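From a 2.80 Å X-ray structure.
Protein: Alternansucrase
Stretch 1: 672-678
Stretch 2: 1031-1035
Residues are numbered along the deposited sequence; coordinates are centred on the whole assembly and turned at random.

Stretch 1 672-678: QGNAQLT
Stretch 2 (1031-1035) GSVFH

Two loop segments of one chain, at least 357 residues apart in sequence where they touch, bury 325 Å² between them, both sides summed. CA proximity sets the register: Gly-673 lies 4.0 Å from Ser-1032, Asn-674 5.6 Å from Phe-1034, and Ala-675 5.3 Å from Val-1033, all CA to CA.

Gly-1031 (phi/psi 93/-19) adds almost nothing to the contact; its backbone angles alone call for glycine. The same holds for Gly-673 (93/14), where an ideal CB would also lie 3.7 Å from Ser-1032 CA.

Ser-1032 (-70/155, chi1 t) directs CA-to-CB sideways. Its OG lies 2.9 Å from Gly-673 O and 3.1 Å from Phe-1034 O, so its single proton has two acceptors within reach and its direction stays open. Ser-1032 CA also approaches Gly-673 O at 3.3 Å, with an angle of 122° at the hydrogen.

Val-1033 (-90/-73, chi1 t) supplies the best-defined polar link: its N donates to Gly-673 O at 2.8 Å, and the 170° angle at hydrogen is nearly linear. Its CA-to-CB bond points toward stretch 1, placing CB 3.5 Å from Asn-674 O and CG2 4.0 Å from Ala-675 CA.

Phe-1034 (-81/150, chi1 -71°, chi2 -70°) has the largest covered area, 92 Å². Its N donates a weak bond to Asn-674 O, 3.4 Å at 163°; Asn-674 is in a left-handed conformation (51/49), chi1 m. The ring edge meets backbone: CD2 is 3.1 Å from Asn-674 O, and CE2 is 3.5 Å from Ala-675 O. Over one face sits Leu-677 (-72/129, chi1 m, chi2 t): Leu-677 CG lies 4.2 Å from the centroid of the Phe-1034 ring, 17° off its normal, a CH-pi contact; Leu-677 CD2 makes an apolar contact with Phe-1034 CG at 3.6 Å.

His-1035 (-137/129, chi1 m) turns CA-to-CB away and makes no contact.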

# COMPACT_ATOMS: atom_id res chain seq x y z
N GLN A 672 30.11 -5.44 3.97
CA GLN A 672 29.98 -6.59 4.85
C GLN A 672 30.38 -7.93 4.20
O GLN A 672 30.15 -8.98 4.78
CB GLN A 672 28.57 -6.65 5.42
CG GLN A 672 28.15 -5.41 6.20
CD GLN A 672 29.09 -5.07 7.36
OE1 GLN A 672 29.38 -5.92 8.20
NE2 GLN A 672 29.54 -3.83 7.41
N GLY A 673 30.99 -7.89 3.02
CA GLY A 673 31.62 -9.08 2.43
C GLY A 673 30.77 -9.91 1.48
O GLY A 673 31.14 -11.02 1.15
N ASN A 674 29.64 -9.37 1.04
CA ASN A 674 28.78 -10.06 0.08
C ASN A 674 28.41 -11.50 0.46
O ASN A 674 28.54 -12.40 -0.35
CB ASN A 674 29.44 -10.02 -1.29
CG ASN A 674 29.57 -8.61 -1.82
OD1 ASN A 674 28.58 -7.96 -2.15
ND2 ASN A 674 30.78 -8.14 -1.93
N ALA A 675 27.94 -11.72 1.69
CA ALA A 675 27.48 -13.05 2.14
C ALA A 675 26.27 -13.55 1.36
O ALA A 675 26.08 -14.75 1.18
CB ALA A 675 27.18 -13.03 3.63
N GLN A 676 25.44 -12.63 0.90
CA GLN A 676 24.36 -12.92 -0.05
C GLN A 676 24.44 -11.87 -1.15
O GLN A 676 24.86 -10.74 -0.90
CB GLN A 676 22.98 -12.83 0.62
CG GLN A 676 22.79 -13.71 1.84
CD GLN A 676 23.27 -13.05 3.14
OE1 GLN A 676 23.39 -11.83 3.21
NE2 GLN A 676 23.63 -13.88 4.12
N LEU A 677 24.03 -12.24 -2.36
CA LEU A 677 24.10 -11.31 -3.49
C LEU A 677 23.05 -10.21 -3.39
O LEU A 677 21.87 -10.49 -3.22
CB LEU A 677 23.92 -12.05 -4.81
CG LEU A 677 24.99 -13.07 -5.17
CD1 LEU A 677 24.56 -13.76 -6.45
CD2 LEU A 677 26.36 -12.42 -5.31
N THR A 678 23.49 -8.96 -3.52
CA THR A 678 22.55 -7.85 -3.68
C THR A 678 21.84 -7.92 -5.02
O THR A 678 22.39 -8.41 -6.00
CB THR A 678 23.24 -6.47 -3.60
OG1 THR A 678 22.25 -5.44 -3.72
CG2 THR A 678 24.27 -6.30 -4.72
N GLY A 1031 38.25 -11.45 2.51
CA GLY A 1031 37.29 -11.79 3.57
C GLY A 1031 35.88 -12.04 3.02
O GLY A 1031 35.03 -12.66 3.69
N SER A 1032 35.64 -11.54 1.80
CA SER A 1032 34.37 -11.60 1.12
C SER A 1032 34.01 -13.02 0.68
O SER A 1032 34.88 -13.87 0.50
CB SER A 1032 34.42 -10.63 -0.07
OG SER A 1032 33.21 -10.66 -0.81
N VAL A 1033 32.71 -13.26 0.53
CA VAL A 1033 32.18 -14.53 0.09
C VAL A 1033 32.08 -14.55 -1.44
O VAL A 1033 32.85 -15.24 -2.10
CB VAL A 1033 30.81 -14.82 0.74
CG1 VAL A 1033 30.14 -16.05 0.13
CG2 VAL A 1033 30.98 -15.02 2.22
N PHE A 1034 31.11 -13.83 -2.00
CA PHE A 1034 30.94 -13.81 -3.43
C PHE A 1034 31.92 -12.84 -4.10
O PHE A 1034 32.34 -11.85 -3.51
CB PHE A 1034 29.49 -13.49 -3.80
CG PHE A 1034 28.56 -14.61 -3.49
CD1 PHE A 1034 28.60 -15.79 -4.21
CD2 PHE A 1034 27.65 -14.50 -2.44
CE1 PHE A 1034 27.73 -16.83 -3.90
CE2 PHE A 1034 26.79 -15.52 -2.12
CZ PHE A 1034 26.82 -16.69 -2.85
N HIS A 1035 32.29 -13.18 -5.33
CA HIS A 1035 33.17 -12.33 -6.14
C HIS A 1035 32.63 -12.28 -7.55
O HIS A 1035 32.37 -13.33 -8.13
CB HIS A 1035 34.61 -12.84 -6.12
CG HIS A 1035 35.24 -12.83 -4.77
ND1 HIS A 1035 35.26 -13.94 -3.96
CD2 HIS A 1035 35.82 -11.83 -4.07
CE1 HIS A 1035 35.84 -13.64 -2.82
NE2 HIS A 1035 36.17 -12.36 -2.85